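PDB 5Y0T: thermotoga maritima TmcAL from Thermotoga maritima, which belongs to the HIGH nucleotidyl transferase family of the HUP clan and holds adenosine-5'-rp-alpha-thio-triphosphate in a pocket of its fold. Local coordinates for residues 330-335 with 381-386; 256-261 with 288-293. One frame throughout, in Å; residues are numbered along the deposited sequence.

Interaction 1: residues 330-335 with 381-386; sequences NTKGPQ and KQLFLE. With EDO (1,2-ethanediol), chain G.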
loop_
_atom_site.group_PDB
_atom_site.type_symbol
_atom_site.label_atom_id
_atom_site.label_comp_id
_atom_site.label_asym_id
_atom_site.label_seq_id
_atom_site.Cartn_x
_atom_site.Cartn_y
_atom_site.Cartn_z
ATOM N N ASN A 330 3.476 22.927 9.344
ATOM C CA ASN A 330 2.622 24.117 9.292
ATOM C C ASN A 330 3.011 25.185 10.315
ATOM O O ASN A 330 2.432 26.269 10.353
ATOM C CB ASN A 330 1.157 23.714 9.482
ATOM C CG ASN A 330 0.565 23.133 8.217
ATOM O OD1 ASN A 330 1.197 23.188 7.152
ATOM N ND2 ASN A 330 -0.660 22.589 8.310
ATOM N N THR A 331 3.985 24.845 11.146
ATOM C CA THR A 331 4.564 25.741 12.144
ATOM C C THR A 331 5.917 26.265 11.653
ATOM O O THR A 331 6.135 27.468 11.542
ATOM C CB THR A 331 4.738 25.031 13.508
ATOM O OG1 THR A 331 3.464 24.574 13.969
ATOM C CG2 THR A 331 5.315 25.985 14.546
ATOM N N LYS A 332 6.840 25.356 11.387
ATOM C CA LYS A 332 8.180 25.754 10.941
ATOM C C LYS A 332 8.284 25.983 9.426
ATOM O O LYS A 332 9.240 26.601 8.945
ATOM C CB LYS A 332 9.202 24.693 11.358
ATOM C CG LYS A 332 9.221 24.389 12.863
ATOM C CD LYS A 332 10.476 23.574 13.234
ATOM C CE LYS A 332 10.600 23.372 14.746
ATOM N NZ LYS A 332 11.828 22.582 15.081
ATOM N N GLY A 333 7.320 25.488 8.666
ATOM C CA GLY A 333 7.359 25.684 7.225
ATOM C C GLY A 333 8.258 24.708 6.488
ATOM O O GLY A 333 8.796 23.755 7.077
ATOM N N PRO A 334 8.428 24.932 5.183
ATOM C CA PRO A 334 9.372 24.190 4.332
ATOM C C PRO A 334 10.795 24.398 4.812
ATOM O O PRO A 334 11.125 25.496 5.275
ATOM C CB PRO A 334 9.165 24.813 2.940
ATOM C CG PRO A 334 8.687 26.218 3.248
ATOM C CD PRO A 334 7.769 26.023 4.449
ATOM N N GLN A 335 11.607 23.345 4.780
ATOM C CA GLN A 335 12.975 23.448 5.251
ATOM C C GLN A 335 13.987 23.597 4.108
ATOM O O GLN A 335 15.185 23.675 4.353
ATOM C CB GLN A 335 13.312 22.233 6.130
ATOM C CG GLN A 335 12.411 22.141 7.379
ATOM C CD GLN A 335 12.518 23.376 8.269
ATOM O OE1 GLN A 335 13.597 23.703 8.745
ATOM N NE2 GLN A 335 11.390 24.066 8.496
ATOM N N LYS A 381 16.517 19.561 11.062
ATOM C CA LYS A 381 17.124 18.539 10.211
ATOM C C LYS A 381 16.181 17.369 9.987
ATOM O O LYS A 381 16.010 16.904 8.849
ATOM C CB LYS A 381 18.448 18.051 10.811
ATOM C CG LYS A 381 19.571 19.081 10.683
ATOM C CD LYS A 381 20.936 18.422 10.837
ATOM C CE LYS A 381 22.058 19.309 10.304
ATOM N NZ LYS A 381 22.292 20.486 11.175
ATOM N N GLN A 382 15.552 16.897 11.055
ATOM C CA GLN A 382 14.643 15.760 10.904
ATOM C C GLN A 382 13.445 16.139 10.029
ATOM O O GLN A 382 13.032 15.361 9.180
ATOM C CB GLN A 382 14.180 15.239 12.268
ATOM C CG GLN A 382 13.554 13.834 12.204
ATOM C CD GLN A 382 14.275 12.892 11.221
ATOM O OE1 GLN A 382 13.661 12.376 10.278
ATOM N NE2 GLN A 382 15.577 12.663 11.445
ATOM N N LEU A 383 12.910 17.345 10.210
ATOM C CA LEU A 383 11.779 17.796 9.393
ATOM C C LEU A 383 12.167 17.918 7.912
ATOM O O LEU A 383 11.418 17.494 6.998
ATOM C CB LEU A 383 11.253 19.132 9.915
ATOM C CG LEU A 383 9.980 19.640 9.233
ATOM C CD1 LEU A 383 8.843 18.622 9.381
ATOM C CD2 LEU A 383 9.599 20.969 9.860
ATOM N N PHE A 384 13.345 18.483 7.679
ATOM C CA PHE A 384 13.910 18.588 6.329
ATOM C C PHE A 384 13.924 17.200 5.687
ATOM O O PHE A 384 13.414 17.011 4.589
ATOM C CB PHE A 384 15.322 19.204 6.420
ATOM C CG PHE A 384 16.037 19.398 5.095
ATOM C CD1 PHE A 384 16.383 18.317 4.286
ATOM C CD2 PHE A 384 16.462 20.667 4.713
ATOM C CE1 PHE A 384 17.089 18.508 3.097
ATOM C CE2 PHE A 384 17.185 20.863 3.539
ATOM C CZ PHE A 384 17.489 19.781 2.722
ATOM N N LEU A 385 14.507 16.226 6.382
ATOM C CA LEU A 385 14.602 14.878 5.838
ATOM C C LEU A 385 13.226 14.261 5.587
ATOM O O LEU A 385 13.016 13.639 4.546
ATOM C CB LEU A 385 15.429 13.973 6.771
ATOM C CG LEU A 385 16.920 14.322 6.833
ATOM C CD1 LEU A 385 17.653 13.478 7.907
ATOM C CD2 LEU A 385 17.587 14.159 5.476
ATOM N N GLU A 386 12.291 14.431 6.524
ATOM C CA GLU A 386 10.925 13.924 6.333
ATOM C C GLU A 386 10.207 14.593 5.172
ATOM O O GLU A 386 9.548 13.918 4.367
ATOM C CB GLU A 386 10.102 14.080 7.628
ATOM C CG GLU A 386 10.654 13.194 8.741
ATOM C CD GLU A 386 9.856 13.247 10.039
ATOM O OE1 GLU A 386 8.829 13.948 10.099
ATOM O OE2 GLU A 386 10.267 12.576 11.008
HETATM C C1 EDO G . 13.789 26.898 8.758
HETATM O O1 EDO G . 14.948 27.397 9.453
HETATM C C2 EDO G . 12.516 27.433 9.422
HETATM O O2 EDO G . 12.090 26.526 10.466
#
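Helix 323-332 ends at Lys332, whose extended chain runs to a salt bridge with Asp380; Lys332 CB lies 4.0 Å from Leu383 CD2, so the aliphatic root packs while the charged tip is paired. Gly333 then leaves the helix with a positive phi of 81°, and at these backbone angles a side chain would press against the preceding carbonyl, hence glycine. Its O is gripped twice, by Gln387 NE2 and by Gln335 NE2. Pro334 turns its ring away from helix 381-399.

Gln335 carries the contact. Its chain, bent at chi2 (-59°), folds the amide back so that Gln335 NE2 lies 3.0 Å from Gly333 O, a nearly straight bond that approaches from above the carbonyl plane. A second bond from Gln335 NE2, 3.2 Å long, goes to O2 of the bound 1,2-ethanediol, and OE1 accepts from Asp380 N, leaving the amide held from several directions. The aliphatic part crosses Leu383 at about a right angle, with Gln335 CG 3.9 Å from Leu383 CD2, while Gln335 CB rests 3.6 Å from Phe384 CB. Phe384 CG, anti to its own N, sends the ring past the Gln335 carbonyl: Gln335 O sits obliquely 3.3 Å from Phe384 CD2, buried without a polar partner in the model. Leu383 is a branched apolar side chain suited to packing on the aliphatic part of Gln335.

The arrangement is a glycine-terminated helix whose exit turn, on its way to strand 337-343 of the mixed sheet, docks on the first turn of helix 381-399.

Interaction 2: residues 256-261 with 288-293; sequences FLLSFF and RQTGSY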
loop_
_atom_site.group_PDB
_atom_site.type_symbol
_atom_site.label_atom_id
_atom_site.label_comp_id
_atom_site.label_asym_id
_atom_site.label_seq_id
_atom_site.Cartn_x
_atom_site.Cartn_y
_atom_site.Cartn_z
ATOM N N PHE A 256 -5.183 0.990 -6.596
ATOM C CA PHE A 256 -4.142 0.989 -5.569
ATOM C C PHE A 256 -4.662 1.579 -4.266
ATOM O O PHE A 256 -4.501 0.977 -3.205
ATOM C CB PHE A 256 -2.870 1.761 -5.967
ATOM C CG PHE A 256 -1.759 1.577 -4.968
ATOM C CD1 PHE A 256 -1.681 2.373 -3.838
ATOM C CD2 PHE A 256 -0.842 0.550 -5.118
ATOM C CE1 PHE A 256 -0.693 2.164 -2.890
ATOM C CE2 PHE A 256 0.157 0.336 -4.169
ATOM C CZ PHE A 256 0.224 1.138 -3.061
ATOM N N LEU A 257 -5.253 2.768 -4.349
ATOM C CA LEU A 257 -5.731 3.470 -3.163
ATOM C C LEU A 257 -6.739 2.618 -2.401
ATOM O O LEU A 257 -6.641 2.434 -1.180
ATOM C CB LEU A 257 -6.361 4.812 -3.561
ATOM C CG LEU A 257 -5.357 5.824 -4.100
ATOM C CD1 LEU A 257 -6.065 7.082 -4.593
ATOM C CD2 LEU A 257 -4.334 6.152 -3.039
ATOM N N LEU A 258 -7.692 2.064 -3.141
ATOM C CA LEU A 258 -8.756 1.300 -2.521
ATOM C C LEU A 258 -8.188 0.036 -1.871
ATOM O O LEU A 258 -8.549 -0.304 -0.735
ATOM C CB LEU A 258 -9.845 0.956 -3.547
ATOM C CG LEU A 258 -10.995 0.084 -3.018
ATOM C CD1 LEU A 258 -11.635 0.733 -1.795
ATOM C CD2 LEU A 258 -12.051 -0.163 -4.100
ATOM N N SER A 259 -7.291 -0.642 -2.581
ATOM C CA SER A 259 -6.676 -1.862 -2.065
ATOM C C SER A 259 -5.816 -1.558 -0.835
ATOM O O SER A 259 -5.815 -2.299 0.145
ATOM C CB SER A 259 -5.828 -2.542 -3.151
ATOM O OG SER A 259 -6.637 -3.023 -4.212
ATOM N N PHE A 260 -5.091 -0.456 -0.896
ATOM C CA PHE A 260 -4.248 -0.026 0.213
ATOM C C PHE A 260 -5.108 0.233 1.477
ATOM O O PHE A 260 -4.750 -0.192 2.576
ATOM C CB PHE A 260 -3.450 1.218 -0.222
ATOM C CG PHE A 260 -2.537 1.776 0.838
ATOM C CD1 PHE A 260 -3.016 2.686 1.773
ATOM C CD2 PHE A 260 -1.198 1.416 0.884
ATOM C CE1 PHE A 260 -2.185 3.205 2.753
ATOM C CE2 PHE A 260 -0.353 1.939 1.871
ATOM C CZ PHE A 260 -0.856 2.833 2.804
ATOM N N PHE A 261 -6.271 0.862 1.321
ATOM C CA PHE A 261 -7.125 1.144 2.486
ATOM C C PHE A 261 -7.673 -0.132 3.123
ATOM O O PHE A 261 -7.969 -0.143 4.310
ATOM C CB PHE A 261 -8.286 2.081 2.120
ATOM C CG PHE A 261 -7.834 3.387 1.534
ATOM C CD1 PHE A 261 -6.582 3.894 1.840
ATOM C CD2 PHE A 261 -8.637 4.082 0.647
ATOM C CE1 PHE A 261 -6.134 5.084 1.286
ATOM C CE2 PHE A 261 -8.195 5.268 0.084
ATOM C CZ PHE A 261 -6.944 5.773 0.401
ATOM N N ARG A 288 -13.935 -1.373 2.452
ATOM C CA ARG A 288 -14.323 -2.779 2.445
ATOM C C ARG A 288 -15.638 -3.053 1.711
ATOM O O ARG A 288 -15.865 -4.166 1.226
ATOM C CB ARG A 288 -14.380 -3.296 3.884
ATOM C CG ARG A 288 -12.983 -3.473 4.472
ATOM C CD ARG A 288 -12.939 -3.274 5.982
ATOM N NE ARG A 288 -11.576 -3.457 6.478
ATOM C CZ ARG A 288 -10.599 -2.557 6.363
ATOM N NH1 ARG A 288 -10.823 -1.388 5.773
ATOM N NH2 ARG A 288 -9.387 -2.827 6.839
ATOM N N GLN A 289 -16.516 -2.056 1.652
ATOM C CA GLN A 289 -17.820 -2.254 1.025
ATOM C C GLN A 289 -17.922 -1.839 -0.451
ATOM O O GLN A 289 -18.890 -2.200 -1.127
ATOM C CB GLN A 289 -18.880 -1.523 1.840
ATOM C CG GLN A 289 -19.078 -2.137 3.216
ATOM C CD GLN A 289 -19.346 -3.642 3.160
ATOM O OE1 GLN A 289 -20.130 -4.122 2.334
ATOM N NE2 GLN A 289 -18.695 -4.390 4.045
ATOM N N THR A 290 -16.920 -1.128 -0.966
ATOM C CA THR A 290 -16.947 -0.711 -2.366
ATOM C C THR A 290 -15.860 -1.422 -3.172
ATOM O O THR A 290 -14.876 -1.905 -2.612
ATOM C CB THR A 290 -16.777 0.832 -2.528
ATOM O OG1 THR A 290 -15.495 1.245 -2.034
ATOM C CG2 THR A 290 -17.896 1.578 -1.799
ATOM N N GLY A 291 -16.079 -1.530 -4.481
ATOM C CA GLY A 291 -15.170 -2.224 -5.375
ATOM C C GLY A 291 -14.377 -1.357 -6.337
ATOM O O GLY A 291 -13.572 -1.879 -7.105
ATOM N N SER A 292 -14.617 -0.048 -6.318
ATOM C CA SER A 292 -13.824 0.889 -7.114
ATOM C C SER A 292 -13.654 2.180 -6.344
ATOM O O SER A 292 -14.487 2.524 -5.506
ATOM C CB SER A 292 -14.478 1.184 -8.467
ATOM O OG SER A 292 -15.601 2.042 -8.301
ATOM N N TYR A 293 -12.582 2.901 -6.651
ATOM C CA TYR A 293 -12.260 4.135 -5.966
ATOM C C TYR A 293 -13.333 5.182 -6.238
ATOM O O TYR A 293 -13.655 6.001 -5.373
ATOM C CB TYR A 293 -10.882 4.635 -6.407
ATOM C CG TYR A 293 -10.372 5.823 -5.630
ATOM C CD1 TYR A 293 -10.325 5.808 -4.243
ATOM C CD2 TYR A 293 -9.935 6.965 -6.289
ATOM C CE1 TYR A 293 -9.854 6.920 -3.528
ATOM C CE2 TYR A 293 -9.471 8.060 -5.592
ATOM C CZ TYR A 293 -9.426 8.031 -4.218
ATOM O OH TYR A 293 -8.944 9.133 -3.543
#
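Leu258 chi1 of 177° carries CG toward the link 290-292, and chi2 of 55° turns the CD2 branch into it; Tyr293, whose CG is likewise anti to its backbone N, lays the face of its ring under Leu257 CD1. The motif is a helix, 254-261, packed against two consecutive helices, 279-289 and 293-300, joined by that short link.

Leu258 reaches into the bend of the link. Its CD2 packs on the Gly291-Ser292 peptide, with Leu258 CD2 3.4 Å from both Gly291 C and Ser292 N, a close fit of methyl against backbone, and Leu258 CD1 is 3.9 Å from Thr290 OG1. The Thr290 hydroxyl is bonded back to Cys286 O, and Ser292 is the N-cap of the next helix, its OG bonded to Asp295 N; both polar side chains thereby fix the turn.

Leu257 meets Tyr293 by a CH-pi contact: the Leu257 CD1 methyl sits over one face of the Tyr293 ring, 3.9 Å from the centroid and shifted toward the rim nearest Tyr293 CZ. A leucine branch and a broad aromatic face suit each other in this buried place. The same tyrosine brings CE1 to the edge of the Phe261 ring, with Tyr293 CE1 near its plane and 4.3 Å from Phe261 CE2. Phe256, on helix 254-261, stacks on Phe256 of the second subunit, so this helix also serves the dimer interface.

Beyond the apolar part, the extended Arg288 chain carries its guanidinium to the C-terminal end of helix 254-261, where it is bonded to Lys264 O and His284 O; across the contact Arg288 NH1 adds a weak bond of 3.4 Å, bent to 143°, to Phe261 O.

Residues 256-293 of interaction 2 all precede residues 330-386 of interaction 1, so the two follow one another along the chain rather than being nested. Their centres lie 31 Å apart and their nearest atoms about 15 Å, and they do not touch. Interaction 2 belongs to an all-helical part, helices 254-261, 279-289 and 293-300, which borders the second subunit. Interaction 1 joins helices 323-332 and 381-399 beside the mixed sheet, whose strand 337-343 begins soon after segment 330-335. Helix 307-318 packs on interaction 2 and precedes helix 323-332 in the chain. Both contacts are buried, one in helices near the dimer interface, the other beside the sheet.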